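Local coordinates for thioredoxin-like protein (Bacteroides caccae ATCC 43185, PDB 4YOD), which is of unknown specific function but is probably a thioredoxin-fold oxidoreductase that carries an additional helical domain, at residues 66-71 / 114-119; 91-96 / 125-130; 99-104 / 139-144. All blocks are in the same frame, centred on the assembly; numbering follows the deposited sequence.

In the fold
All three contacts lie in the helical N-terminal part of the chain, in a domain of a TPR-clan family, and each ties together segments well separated in sequence. Contact 1 is largely buried and contact 2 partly so; both set a phenylalanine from one helix against an interhelical loop. Contact 3 is a surface salt bridge between two helices, supported by water. Helix 114-125 supplies Phe116 to contact 1, while helix 90-105 serves both contact 2 and contact 3. Contacts 1 and 3 touch directly: Tyr117, next to Phe116, reaches Arg141 with its hydroxyl. The chemistry thus passes from aromatic packing inside the bundle to charge pairing on its outside.

Contact 1: residues 66-71 / 114-119; sequences ILNHVP and EEFYIP
Leu67 and Phe116 come closest along the backbones, their CA atoms 8.4 Å apart, where the loop after helix 53-66 faces the first turns of helix 114-125. This is packing inside an all-helical bundle, consistent with a TPR-clan family domain: a helix sends one aromatic side chain into the bend between two other helices. A backbone hydrogen bond from His69 N to Ile66 O (3.1 Å) closes a turn that spans Leu67 and Asn68, the two residues that meet the ring. The CB bonds of Leu67 and Phe116 both point toward the opposing segment. Phe116 holds its CG anti to its own carbonyl carbon (chi1 -66°), which sends the far end of the ring, CE2 and CZ, to the loop. The closest part of the Leu67 side chain is CB, which lies 3.8 Å from Phe116 CE2 and 4.2 Å from the ring centroid, an off-centre CH-pi contact 29° from the ring normal. The backbone also takes part, since Leu67 O stands 3.6 Å from Phe116 CZ. Leu72 and Ile79 of helix 72-85, together with Leu104 of helix 90-105, touch Phe116 as well, so its side chain is packed between those two helices and the loop. Asn68, which is exposed, approaches the ring from the loop; its ND2 makes a weak bond back to Asp65 O. The Asn68 side chain crosses Phe116 at about a right angle, with amide and ring planes 42° apart, and its OD1 rests 3.6 Å from Phe116 CE2.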
# COMPACT_ATOMS: atom_id res chain seq x y z
N ILE A 66 -6.52 -4.93 14.76
CA ILE A 66 -7.24 -6.21 14.86
C ILE A 66 -7.70 -6.73 13.48
O ILE A 66 -7.89 -7.94 13.33
CB ILE A 66 -8.40 -6.21 15.89
CG1 ILE A 66 -9.52 -5.23 15.52
CG2 ILE A 66 -7.86 -5.97 17.32
CD1 ILE A 66 -10.86 -5.62 15.99
N LEU A 67 -7.81 -5.84 12.46
CA LEU A 67 -8.16 -6.23 11.09
C LEU A 67 -7.10 -7.14 10.46
O LEU A 67 -7.41 -7.90 9.53
CB LEU A 67 -8.37 -5.00 10.21
CG LEU A 67 -9.61 -4.16 10.49
CD1 LEU A 67 -9.57 -2.88 9.69
CD2 LEU A 67 -10.90 -4.94 10.26
N ASN A 68 -5.87 -7.11 10.98
CA ASN A 68 -4.79 -7.98 10.49
C ASN A 68 -4.92 -9.43 10.95
O ASN A 68 -4.22 -10.29 10.41
CB ASN A 68 -3.43 -7.44 10.97
CG ASN A 68 -2.99 -6.17 10.31
OD1 ASN A 68 -2.82 -6.10 9.10
ND2 ASN A 68 -2.74 -5.15 11.10
N HIS A 69 -5.76 -9.71 11.96
CA HIS A 69 -5.85 -11.05 12.56
C HIS A 69 -7.01 -11.90 12.01
O HIS A 69 -7.29 -12.96 12.56
CB HIS A 69 -5.95 -10.94 14.11
CG HIS A 69 -4.89 -10.07 14.74
ND1 HIS A 69 -5.12 -9.43 15.95
CD2 HIS A 69 -3.64 -9.77 14.31
CE1 HIS A 69 -4.01 -8.76 16.21
NE2 HIS A 69 -3.09 -8.92 15.25
N VAL A 70 -7.66 -11.45 10.92
CA VAL A 70 -8.77 -12.15 10.30
C VAL A 70 -8.50 -12.33 8.80
O VAL A 70 -7.68 -11.58 8.27
CB VAL A 70 -10.13 -11.43 10.54
CG1 VAL A 70 -10.50 -11.40 12.01
CG2 VAL A 70 -10.16 -10.02 9.93
N PRO A 71 -9.21 -13.24 8.06
CA PRO A 71 -9.01 -13.29 6.60
C PRO A 71 -9.26 -11.93 5.97
O PRO A 71 -10.08 -11.16 6.47
CB PRO A 71 -10.06 -14.31 6.14
CG PRO A 71 -10.27 -15.20 7.35
CD PRO A 71 -10.19 -14.25 8.51
N GLU A 114 -3.18 -0.81 1.46
CA GLU A 114 -4.08 -0.48 0.36
C GLU A 114 -5.25 -1.44 0.28
O GLU A 114 -6.34 -1.01 -0.11
CB GLU A 114 -3.30 -0.47 -0.93
CG GLU A 114 -4.10 0.01 -2.11
CD GLU A 114 -3.28 -0.03 -3.38
OE1 GLU A 114 -2.49 0.92 -3.58
OE2 GLU A 114 -3.41 -1.01 -4.16
N GLU A 115 -5.07 -2.71 0.67
CA GLU A 115 -6.18 -3.67 0.68
C GLU A 115 -7.23 -3.30 1.77
O GLU A 115 -8.39 -3.68 1.64
CB GLU A 115 -5.69 -5.10 0.83
CG GLU A 115 -5.07 -5.69 -0.45
CD GLU A 115 -5.92 -5.67 -1.71
OE1 GLU A 115 -7.10 -6.09 -1.66
OE2 GLU A 115 -5.39 -5.25 -2.77
N PHE A 116 -6.84 -2.54 2.81
CA PHE A 116 -7.83 -2.10 3.79
C PHE A 116 -8.43 -0.76 3.36
O PHE A 116 -9.58 -0.46 3.68
CB PHE A 116 -7.22 -1.98 5.20
CG PHE A 116 -6.74 -3.23 5.92
CD1 PHE A 116 -7.08 -4.50 5.46
CD2 PHE A 116 -6.00 -3.13 7.10
CE1 PHE A 116 -6.64 -5.65 6.14
CE2 PHE A 116 -5.57 -4.28 7.77
CZ PHE A 116 -5.88 -5.52 7.28
N TYR A 117 -7.67 0.06 2.62
CA TYR A 117 -8.16 1.36 2.18
C TYR A 117 -9.15 1.26 0.99
O TYR A 117 -10.08 2.06 0.92
CB TYR A 117 -6.99 2.29 1.84
CG TYR A 117 -7.42 3.73 1.67
CD1 TYR A 117 -8.09 4.41 2.68
CD2 TYR A 117 -7.14 4.42 0.49
CE1 TYR A 117 -8.51 5.73 2.51
CE2 TYR A 117 -7.49 5.76 0.35
CZ TYR A 117 -8.17 6.41 1.36
OH TYR A 117 -8.58 7.70 1.13
N ILE A 118 -8.95 0.28 0.06
CA ILE A 118 -9.85 0.08 -1.10
C ILE A 118 -11.35 -0.04 -0.67
O ILE A 118 -12.13 0.75 -1.20
CB ILE A 118 -9.37 -1.09 -1.99
CG1 ILE A 118 -8.14 -0.62 -2.85
CG2 ILE A 118 -10.49 -1.64 -2.90
CD1 ILE A 118 -7.26 -1.77 -3.41
N PRO A 119 -11.79 -0.89 0.33
CA PRO A 119 -13.22 -0.86 0.74
C PRO A 119 -13.67 0.51 1.29
O PRO A 119 -14.83 0.85 1.10
CB PRO A 119 -13.33 -1.96 1.81
CG PRO A 119 -11.94 -2.26 2.23
CD PRO A 119 -11.05 -1.95 1.06

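Contact 2: residues 91-96 / 125-130; sequences KVFAYI and AASPVL
Phe93 lays one face of its ring against Val129, whose CG2 methyl sits 4.0 Å from the ring centroid and 21° off the ring normal. This CH-pi contact is shifted toward the CG side of the ring, with Val129 CG2 3.8 Å from Phe93 CG. Phe93 can reach so far from helix 90-105 because its CG stands anti to the backbone N (chi1 179°), which extends the ring into the loop that follows helix 114-125. Ser127 approaches the far end of the ring: its CB is 3.6 Å from Phe93 CZ, and its OG lies over the same face as Val129 CG2, 3.5 Å from Phe93 CE2. That hydroxyl is already engaged in polar bonds. It accepts from Val129 N at 3.1 Å, with an N-H...O angle of 153°, and is also hydrogen-bonded to Asn87 OD1, so a buried polar atom beside the aromatic ring is satisfied. Leu130 crosses Phe93 at about a right angle and brings CG and CD2 to the CE1 corner, CG at 3.7 Å from Phe93 CE1. Ile83 of helix 72-85 and Met124 of helix 114-125 also touch the Phe93 side chain, which thus packs between those helices and the loop. The bond from Val129 N to Ser127 OG closes an ST turn, and here that turn shapes an interhelical loop whose side chains cover an aromatic residue of a helical bundle.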
# COMPACT_ATOMS: atom_id res chain seq x y z
N LYS A 91 -20.63 14.98 8.88
CA LYS A 91 -19.41 15.40 9.58
C LYS A 91 -18.63 14.19 10.21
O LYS A 91 -17.40 14.21 10.24
CB LYS A 91 -19.73 16.44 10.64
CG LYS A 91 -20.14 17.79 10.05
CD LYS A 91 -20.30 18.87 11.12
CE LYS A 91 -20.92 20.13 10.55
NZ LYS A 91 -21.28 21.10 11.61
N VAL A 92 -19.35 13.15 10.67
CA VAL A 92 -18.75 11.93 11.22
C VAL A 92 -18.14 11.09 10.06
O VAL A 92 -17.03 10.58 10.19
CB VAL A 92 -19.74 11.13 12.09
CG1 VAL A 92 -19.11 9.83 12.60
CG2 VAL A 92 -20.20 11.97 13.28
N PHE A 93 -18.87 10.98 8.93
CA PHE A 93 -18.38 10.28 7.73
C PHE A 93 -17.04 10.87 7.31
O PHE A 93 -16.07 10.12 7.10
CB PHE A 93 -19.43 10.39 6.60
CG PHE A 93 -19.00 9.71 5.31
CD1 PHE A 93 -18.22 10.38 4.38
CD2 PHE A 93 -19.43 8.43 5.01
CE1 PHE A 93 -17.83 9.75 3.19
CE2 PHE A 93 -19.04 7.81 3.82
CZ PHE A 93 -18.26 8.48 2.91
N ALA A 94 -16.97 12.22 7.24
CA ALA A 94 -15.77 12.99 6.85
C ALA A 94 -14.62 12.76 7.83
O ALA A 94 -13.48 12.59 7.40
CB ALA A 94 -16.11 14.48 6.77
N TYR A 95 -14.92 12.74 9.14
CA TYR A 95 -13.92 12.51 10.18
C TYR A 95 -13.32 11.08 10.10
O TYR A 95 -12.11 10.92 10.15
CB TYR A 95 -14.52 12.80 11.57
CG TYR A 95 -13.62 12.43 12.73
CD1 TYR A 95 -12.64 13.30 13.19
CD2 TYR A 95 -13.75 11.20 13.37
CE1 TYR A 95 -11.79 12.95 14.24
CE2 TYR A 95 -12.91 10.84 14.43
CZ TYR A 95 -11.94 11.72 14.86
OH TYR A 95 -11.11 11.36 15.89
N ILE A 96 -14.18 10.04 10.03
CA ILE A 96 -13.74 8.64 10.01
C ILE A 96 -13.03 8.33 8.68
O ILE A 96 -11.98 7.67 8.69
CB ILE A 96 -14.93 7.69 10.29
CG1 ILE A 96 -15.60 7.97 11.69
CG2 ILE A 96 -14.53 6.19 10.11
CD1 ILE A 96 -14.73 7.69 12.97
N ALA A 125 -17.31 6.23 -2.80
CA ALA A 125 -17.87 6.37 -4.13
C ALA A 125 -19.37 6.03 -4.13
O ALA A 125 -20.11 6.61 -4.92
CB ALA A 125 -17.13 5.47 -5.11
N ALA A 126 -19.82 5.17 -3.19
CA ALA A 126 -21.23 4.76 -3.07
C ALA A 126 -21.97 5.53 -1.98
O ALA A 126 -23.10 5.17 -1.63
CB ALA A 126 -21.32 3.27 -2.78
N SER A 127 -21.35 6.57 -1.42
CA SER A 127 -21.97 7.29 -0.30
C SER A 127 -23.06 8.28 -0.72
O SER A 127 -22.81 9.19 -1.50
CB SER A 127 -20.91 8.01 0.51
OG SER A 127 -21.51 8.85 1.50
N PRO A 128 -24.24 8.19 -0.08
CA PRO A 128 -25.29 9.18 -0.35
C PRO A 128 -25.07 10.54 0.38
O PRO A 128 -25.83 11.47 0.13
CB PRO A 128 -26.56 8.48 0.14
CG PRO A 128 -26.09 7.58 1.22
CD PRO A 128 -24.68 7.19 0.92
N VAL A 129 -24.07 10.66 1.26
CA VAL A 129 -23.82 11.93 1.97
C VAL A 129 -22.79 12.80 1.24
O VAL A 129 -22.66 13.97 1.58
CB VAL A 129 -23.45 11.81 3.47
CG1 VAL A 129 -24.58 11.15 4.25
CG2 VAL A 129 -22.11 11.10 3.69
N LEU A 130 -22.06 12.25 0.24
CA LEU A 130 -21.07 13.04 -0.48
C LEU A 130 -21.65 13.66 -1.74
O LEU A 130 -22.37 13.00 -2.49
CB LEU A 130 -19.81 12.22 -0.87
CG LEU A 130 -18.89 11.69 0.23
CD1 LEU A 130 -17.68 10.95 -0.38
CD2 LEU A 130 -18.41 12.80 1.19

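Contact 3: residues 99-104 / 139-144; sequences LADKYL and KARLEL
A surface salt bridge links helix 90-105 to helix 132-146 across helix 114-125, which lies between them in the chain of this helical domain. Asp101 and Arg141 carry the whole contact, and the helix backbones stay well apart, with the CA atoms of the two residues 10.7 Å from each other. Arg141 spans most of that gap with a chain extended from CG to NE. Asp101 turns its carboxylate out to meet it, CG being anti to the backbone N (chi1 177°). The two side chains cross at about a right angle. NH1 of Arg141 donates to Asp101 OD2 over 3.2 Å in an almost straight bond, with an N-H...O angle of 173°. The acceptor lies in the guanidinium plane, at its edge, while the donor comes from above the carboxylate plane; the two planes are 82° apart. This is a single-bonded pairing, not the two-pronged side-by-side form. A water supplies the second link: it donates to Asp101 OD2 at 2.7 Å and accepts from Arg141 NH2 at 3.0 Å, closing a ring of polar links. NH1 is also hydrogen-bonded to Tyr117 OH of the intervening helix, and Leu121 of that helix packs against Arg141, so the arginine has polar and apolar partners on helix 114-125 as well. Arg137 offers Asp101 OD2 a further ion pair, long and weak. An asparagine in place of this aspartate removes the negative charge, which would probably leave the Arg141 guanidinium without its ionic mate and weaken the tie between the helices. The arrangement is a water-supported interhelical salt bridge on the surface of an alpha-helical bundle.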
# COMPACT_ATOMS: atom_id res chain seq x y z
N LEU A 99 -9.57 9.73 8.95
CA LEU A 99 -8.71 8.84 9.75
C LEU A 99 -8.23 7.64 8.91
O LEU A 99 -7.08 7.23 9.06
CB LEU A 99 -9.43 8.30 11.00
CG LEU A 99 -9.69 9.29 12.16
CD1 LEU A 99 -10.27 8.56 13.33
CD2 LEU A 99 -8.41 10.01 12.61
N ALA A 100 -9.11 7.07 8.05
CA ALA A 100 -8.77 5.95 7.15
C ALA A 100 -7.66 6.36 6.19
O ALA A 100 -6.73 5.59 6.00
CB ALA A 100 -10.00 5.50 6.37
N ASP A 101 -7.69 7.59 5.67
CA ASP A 101 -6.63 8.13 4.80
C ASP A 101 -5.32 8.24 5.62
O ASP A 101 -4.31 7.60 5.27
CB ASP A 101 -7.07 9.51 4.23
CG ASP A 101 -6.08 10.28 3.36
OD1 ASP A 101 -5.00 9.74 3.06
OD2 ASP A 101 -6.43 11.39 2.92
N LYS A 102 -5.36 8.97 6.75
CA LYS A 102 -4.22 9.18 7.64
C LYS A 102 -3.47 7.89 8.01
O LYS A 102 -2.24 7.89 8.02
CB LYS A 102 -4.67 9.89 8.94
CG LYS A 102 -3.55 10.27 9.89
CD LYS A 102 -4.08 11.08 11.06
CE LYS A 102 -3.00 11.39 12.08
NZ LYS A 102 -3.54 12.22 13.20
N TYR A 103 -4.19 6.80 8.31
CA TYR A 103 -3.51 5.58 8.75
C TYR A 103 -3.34 4.51 7.67
O TYR A 103 -2.34 3.80 7.71
CB TYR A 103 -4.25 4.99 9.96
CG TYR A 103 -4.03 5.84 11.19
CD1 TYR A 103 -2.84 5.77 11.90
CD2 TYR A 103 -4.98 6.79 11.58
CE1 TYR A 103 -2.60 6.61 12.99
CE2 TYR A 103 -4.76 7.61 12.69
CZ TYR A 103 -3.56 7.53 13.38
OH TYR A 103 -3.31 8.33 14.45
N LEU A 104 -4.29 4.36 6.75
CA LEU A 104 -4.22 3.28 5.77
C LEU A 104 -3.72 3.71 4.41
O LEU A 104 -3.32 2.83 3.64
CB LEU A 104 -5.59 2.59 5.60
CG LEU A 104 -6.28 2.07 6.86
CD1 LEU A 104 -7.76 1.77 6.58
CD2 LEU A 104 -5.55 0.86 7.45
N LYS A 139 -12.83 8.40 -6.06
CA LYS A 139 -12.96 7.63 -7.31
C LYS A 139 -11.63 7.56 -8.07
O LYS A 139 -11.31 6.50 -8.62
CB LYS A 139 -14.05 8.23 -8.20
CG LYS A 139 -15.47 7.92 -7.72
CD LYS A 139 -16.53 8.72 -8.52
CE LYS A 139 -16.86 8.08 -9.85
NZ LYS A 139 -17.68 9.00 -10.70
N ALA A 140 -10.86 8.68 -8.09
CA ALA A 140 -9.55 8.74 -8.73
C ALA A 140 -8.54 7.85 -7.97
O ALA A 140 -7.78 7.11 -8.61
CB ALA A 140 -9.05 10.19 -8.79
N ARG A 141 -8.57 7.88 -6.62
CA ARG A 141 -7.70 7.02 -5.81
C ARG A 141 -8.05 5.53 -6.02
O ARG A 141 -7.14 4.71 -6.12
CB ARG A 141 -7.82 7.38 -4.32
CG ARG A 141 -7.05 8.63 -3.96
CD ARG A 141 -7.24 8.99 -2.50
NE ARG A 141 -6.36 10.11 -2.15
CZ ARG A 141 -6.19 10.57 -0.92
NH1 ARG A 141 -6.84 10.02 0.10
NH2 ARG A 141 -5.35 11.57 -0.70
N LEU A 142 -9.35 5.22 -6.15
CA LEU A 142 -9.84 3.84 -6.36
C LEU A 142 -9.37 3.31 -7.73
O LEU A 142 -8.86 2.19 -7.78
CB LEU A 142 -11.38 3.76 -6.21
CG LEU A 142 -12.04 2.35 -6.26
CD1 LEU A 142 -11.40 1.37 -5.24
CD2 LEU A 142 -13.53 2.45 -6.06
N GLU A 143 -9.44 4.15 -8.78
CA GLU A 143 -8.94 3.78 -10.12
C GLU A 143 -7.43 3.50 -10.10
O GLU A 143 -6.96 2.51 -10.66
CB GLU A 143 -9.23 4.90 -11.13
CG GLU A 143 -10.59 4.81 -11.78
CD GLU A 143 -10.55 5.29 -13.22
OE1 GLU A 143 -10.06 4.53 -14.08
OE2 GLU A 143 -10.94 6.45 -13.47
N LEU A 144 -6.67 4.40 -9.45
CA LEU A 144 -5.22 4.25 -9.36
C LEU A 144 -4.83 3.02 -8.48
O LEU A 144 -3.88 2.33 -8.84
CB LEU A 144 -4.58 5.54 -8.82
CG LEU A 144 -3.07 5.54 -8.59
CD1 LEU A 144 -2.28 5.21 -9.90
CD2 LEU A 144 -2.63 6.87 -8.00
O HOH W 1 -4.62 13.13 1.80